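Local coordinates for 3-dehydroquinate dehydratase (PDB 2UYG), which catalyses the trans-dehydration of 3-dehydroquinate to 3-dehydroshikimate through an enolate intermediate, the third step of the shikimate pathway to chorismate, as a type II dehydroquinase, at the interface of chains A and B and the interface of chains A and C. Residues are numbered along the deposited sequence; one frame, centred on the assembly and turned at random. Chains: chain A/B/C, 3-dehydroquinate dehydratase.

Contact 1: the interface of chains A and B. Residues chain A 9, 12, 50; chain B 56, 60, 83, 86-87, 90.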
loop_
_atom_site.group_PDB
_atom_site.type_symbol
_atom_site.label_atom_id
_atom_site.label_comp_id
_atom_site.label_asym_id
_atom_site.label_seq_id
_atom_site.Cartn_x
_atom_site.Cartn_y
_atom_site.Cartn_z
ATOM N N ASN A 9 -25.458 18.320 2.714
ATOM C CA ASN A 9 -25.043 19.258 3.747
ATOM C C ASN A 9 -24.841 20.749 3.350
ATOM O O ASN A 9 -24.623 21.635 4.202
ATOM C CB ASN A 9 -23.799 18.727 4.454
ATOM C CG ASN A 9 -24.009 17.348 4.958
ATOM O OD1 ASN A 9 -24.891 17.088 5.853
ATOM N ND2 ASN A 9 -23.237 16.406 4.387
ATOM N N LEU A 12 -26.797 23.637 5.014
ATOM C CA LEU A 12 -26.526 24.168 6.355
ATOM C C LEU A 12 -25.390 25.218 6.412
ATOM O O LEU A 12 -24.935 25.575 7.498
ATOM C CB LEU A 12 -26.272 23.065 7.356
ATOM C CG LEU A 12 -27.310 21.962 7.557
ATOM C CD1 LEU A 12 -26.811 21.021 8.702
ATOM C CD2 LEU A 12 -28.780 22.447 7.754
ATOM N N ASN A 50 -29.685 16.483 -0.402
ATOM C CA ASN A 50 -28.865 15.601 0.379
ATOM C C ASN A 50 -28.842 14.155 -0.215
ATOM O O ASN A 50 -28.167 13.313 0.364
ATOM C CB ASN A 50 -29.405 15.549 1.784
ATOM C CG ASN A 50 -29.208 16.871 2.556
ATOM O OD1 ASN A 50 -28.109 17.429 2.593
ATOM N ND2 ASN A 50 -30.295 17.370 3.175
ATOM N N ILE B 56 -29.252 11.442 6.537
ATOM C CA ILE B 56 -28.547 12.748 6.577
ATOM C C ILE B 56 -29.503 13.854 7.012
ATOM O O ILE B 56 -29.175 14.643 7.855
ATOM C CB ILE B 56 -27.980 13.126 5.215
ATOM C CG1 ILE B 56 -26.816 12.204 4.896
ATOM C CG2 ILE B 56 -27.669 14.639 5.226
ATOM C CD1 ILE B 56 -26.211 12.415 3.639
ATOM N N GLN B 60 -29.362 16.131 10.293
ATOM C CA GLN B 60 -29.270 17.609 10.180
ATOM C C GLN B 60 -30.406 18.365 11.005
ATOM O O GLN B 60 -30.237 19.474 11.550
ATOM C CB GLN B 60 -29.386 18.031 8.746
ATOM C CG GLN B 60 -28.312 17.501 7.774
ATOM C CD GLN B 60 -28.563 17.981 6.377
ATOM O OE1 GLN B 60 -29.670 18.315 6.055
ATOM N NE2 GLN B 60 -27.548 17.983 5.531
ATOM N N ALA B 83 -20.747 11.709 3.391
ATOM C CA ALA B 83 -21.875 12.660 3.554
ATOM C C ALA B 83 -22.540 12.626 4.940
ATOM O O ALA B 83 -22.957 13.704 5.483
ATOM C CB ALA B 83 -22.856 12.430 2.577
ATOM N N ASP B 86 -20.082 14.325 7.415
ATOM C CA ASP B 86 -20.320 15.740 7.315
ATOM C C ASP B 86 -21.626 16.229 7.950
ATOM O O ASP B 86 -21.662 17.279 8.653
ATOM C CB ASP B 86 -20.163 16.138 5.837
ATOM C CG ASP B 86 -18.717 16.460 5.510
ATOM O OD1 ASP B 86 -17.924 16.341 6.453
ATOM O OD2 ASP B 86 -18.242 16.846 4.432
ATOM N N ALA B 87 -22.695 15.424 7.823
ATOM C CA ALA B 87 -23.974 15.782 8.436
ATOM C C ALA B 87 -23.820 15.806 9.976
ATOM O O ALA B 87 -24.278 16.754 10.667
ATOM C CB ALA B 87 -24.995 14.805 8.045
ATOM N N ALA B 90 -22.029 18.916 11.017
ATOM C CA ALA B 90 -22.711 20.130 10.690
ATOM C C ALA B 90 -23.764 20.523 11.664
ATOM O O ALA B 90 -24.356 21.582 11.506
ATOM C CB ALA B 90 -23.394 20.014 9.366
#
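The side chains of A:Asn9 and B:Gln60 both leave the backbone with CG beside N and opposite the carbonyl carbon (chi1 -53° and -61°). From there B:Gln60 runs out extended beyond CG, carrying its terminal amide off helix 52-61 to a point between the amides of A:Asn9 and A:Asn50. NE2 donates to A:Asn9 OD1 at 2.8 Å, a fairly straight bond lying in the plane of the glutamine amide, although the donor approaches above the plane of the asparagine carbonyl. The second bond, from NE2 to A:Asn50 OD1, is longer at 3.0 Å and more bent. At the other end of the glutamine amide, OE1 meets A:Asn50 ND2 in a weak bond. The planes of the two asparagine amides are both turned steeply against that of the glutamine.

Within chain A, the backbone N of A:Asn9 donates to A:Asn50 OD1 at 2.8 Å. That oxygen thus accepts from both subunits, and the bond ties the two asparagine loops of chain A to each other on the side that faces chain B. The amide nitrogen of A:Asn9 is used as well: ND2 gives a hydrogen bond to the backbone carbonyl B:Ala83 O at 2.9 Å, in the carbonyl plane and on a lone pair. With both ends of its amide engaged, A:Asn9 is fixed in rotation. ND2 also passes 3.4 Å from CB of B:Asp86, a predicted substrate-binding residue, which the network may help place near the neighbour's active site.

Apolar contacts flank this network in a subunit interface of the homododecamer, probably the one within a trimer. A:Leu12 CD1 rests 3.6 Å from the methyl CB of B:Ala90 and also touches the aliphatic stem of B:Gln60, while B:Ile56 CG2 packs against the A:Asn50 amide.

In the fold, loops following strands 2-6 and 44-48 of chain A, with the short 3-10 helix 10-12, dock onto neighbouring helices 52-61 and 82-89 of chain B.

Contact 2: the interface of chains A and C. Residues chain A 102, 123-126; chain C 121-123.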
loop_
_atom_site.group_PDB
_atom_site.type_symbol
_atom_site.label_atom_id
_atom_site.label_comp_id
_atom_site.label_asym_id
_atom_site.label_seq_id
_atom_site.Cartn_x
_atom_site.Cartn_y
_atom_site.Cartn_z
ATOM N N ASN A 102 -10.615 24.488 0.122
ATOM C CA ASN A 102 -9.481 23.912 -0.562
ATOM C C ASN A 102 -9.378 22.477 -0.080
ATOM O O ASN A 102 -8.960 22.217 1.081
ATOM C CB ASN A 102 -8.193 24.660 -0.182
ATOM C CG ASN A 102 -6.967 24.111 -0.907
ATOM O OD1 ASN A 102 -6.994 23.002 -1.460
ATOM N ND2 ASN A 102 -5.901 24.885 -0.920
ATOM N N VAL A 123 -12.616 24.151 -9.682
ATOM C CA VAL A 123 -12.242 25.307 -8.966
ATOM C C VAL A 123 -12.492 25.183 -7.517
ATOM O O VAL A 123 -13.607 24.941 -7.045
ATOM C CB VAL A 123 -12.649 26.728 -9.615
ATOM C CG1 VAL A 123 -13.376 26.659 -10.858
ATOM C CG2 VAL A 123 -13.128 27.662 -8.643
ATOM N N SER A 124 -11.443 25.313 -6.740
ATOM C CA SER A 124 -11.732 25.293 -5.306
ATOM C C SER A 124 -10.848 26.006 -4.294
ATOM O O SER A 124 -9.685 26.179 -4.503
ATOM C CB SER A 124 -11.894 23.834 -4.903
ATOM O OG SER A 124 -10.667 23.208 -4.904
ATOM N N GLY A 125 -11.485 26.455 -3.197
ATOM C CA GLY A 125 -10.824 27.180 -2.115
ATOM C C GLY A 125 -11.220 28.640 -1.976
ATOM O O GLY A 125 -10.798 29.295 -1.084
ATOM N N PHE A 126 -11.989 29.160 -2.917
ATOM C CA PHE A 126 -12.296 30.565 -2.985
ATOM C C PHE A 126 -13.576 30.910 -2.292
ATOM O O PHE A 126 -14.108 31.960 -2.524
ATOM C CB PHE A 126 -12.315 31.010 -4.481
ATOM C CG PHE A 126 -11.126 30.562 -5.215
ATOM C CD1 PHE A 126 -11.183 29.523 -6.082
ATOM C CD2 PHE A 126 -9.920 31.115 -4.959
ATOM C CE1 PHE A 126 -10.051 29.035 -6.708
ATOM C CE2 PHE A 126 -8.819 30.687 -5.563
ATOM C CZ PHE A 126 -8.852 29.583 -6.436
ATOM N N GLY C 121 -6.458 28.727 -3.178
ATOM C CA GLY C 121 -7.262 27.742 -3.845
ATOM C C GLY C 121 -6.526 27.349 -5.073
ATOM O O GLY C 121 -5.389 27.815 -5.303
ATOM N N ILE C 122 -7.224 26.547 -5.883
ATOM C CA ILE C 122 -6.712 25.989 -7.074
ATOM C C ILE C 122 -7.737 26.065 -8.213
ATOM O O ILE C 122 -8.895 25.836 -8.018
ATOM C CB ILE C 122 -6.266 24.518 -6.789
ATOM C CG1 ILE C 122 -5.939 23.817 -8.034
ATOM C CG2 ILE C 122 -7.338 23.695 -6.107
ATOM C CD1 ILE C 122 -4.822 22.856 -7.834
ATOM N N VAL C 123 -7.273 26.416 -9.415
ATOM C CA VAL C 123 -8.055 26.391 -10.589
ATOM C C VAL C 123 -7.365 25.641 -11.711
ATOM O O VAL C 123 -6.163 25.860 -12.007
ATOM C CB VAL C 123 -8.711 27.832 -10.998
ATOM C CG1 VAL C 123 -8.340 29.036 -10.189
ATOM C CG2 VAL C 123 -8.887 28.007 -12.506
#
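A:Ser124 and C:Ile122 face each other across an antiparallel strand pair and exchange two backbone hydrogen bonds, from A:Ser124 N to C:Ile122 O at 2.9 Å and from C:Ile122 N to A:Ser124 O at 2.8 Å. In this type II dehydroquinase the motif is a short two-fold intersubunit beta ribbon, made from strand 121-124 of each chain. A:Val123 and C:Val123 are bridge partners of each other, which places the dyad close to them; exchanging the chains repeats the bonded pair as C:Ser124 with A:Ile122.

A:Phe126, in the loop just past the strand, turns its ring back over the partner. Its CG sits beside the backbone N, opposite the carbonyl carbon; this chi1 of -49° swings the ring towards chain C, and its CZ end leans over the backbone of C:Gly121, with C:Ile122 N beyond the rim. A:Phe126 CZ approaches CA of C:Gly121 at 3.6 Å and N of C:Ile122 at 3.5 Å, and the lack of a side chain on C:Gly121 leaves room for the CZ end to approach the main chain there. From the other side of the ring plane, near the rim, C:Val123 CG1 touches A:Phe126 CZ at 3.8 Å. The aromatic end is thereby held between the strand backbone and a valine methyl, and it may shield the adjoining inter-strand hydrogen bond.

A second, smaller side-chain contact joins the bonded pair itself. A:Ser124 OG is placed between its own backbone N and carbonyl carbon (chi1 72°), where it meets the methyl CG2 of C:Ile122 at 3.6 Å. In the isoleucine the other branch, CG1, is the one anti to the backbone N, leaving CG2 to face the serine. CA of A:Gly125 lies 4.0 Å from CA of C:Gly121, bringing the two main chains close where the strand of chain A ends.

Contact 1 and contact 2 lie about 21 Å apart on chain A and share no residue or secondary-structure element: the first uses loops and a 3-10 helix against helices, the second pairs equivalent strands about a dyad. Chain A can therefore hold chains B and C at once. In the homododecamer, contact 1 probably belongs to the trimer, where B:Asp86 would complete a neighbour's active site, and contact 2 to the two-fold joining of trimers. The centre of contact 2 is only about 5 Å from the predicted proton donor A:His99, so both kinds of interface may support the architecture of the catalytic site.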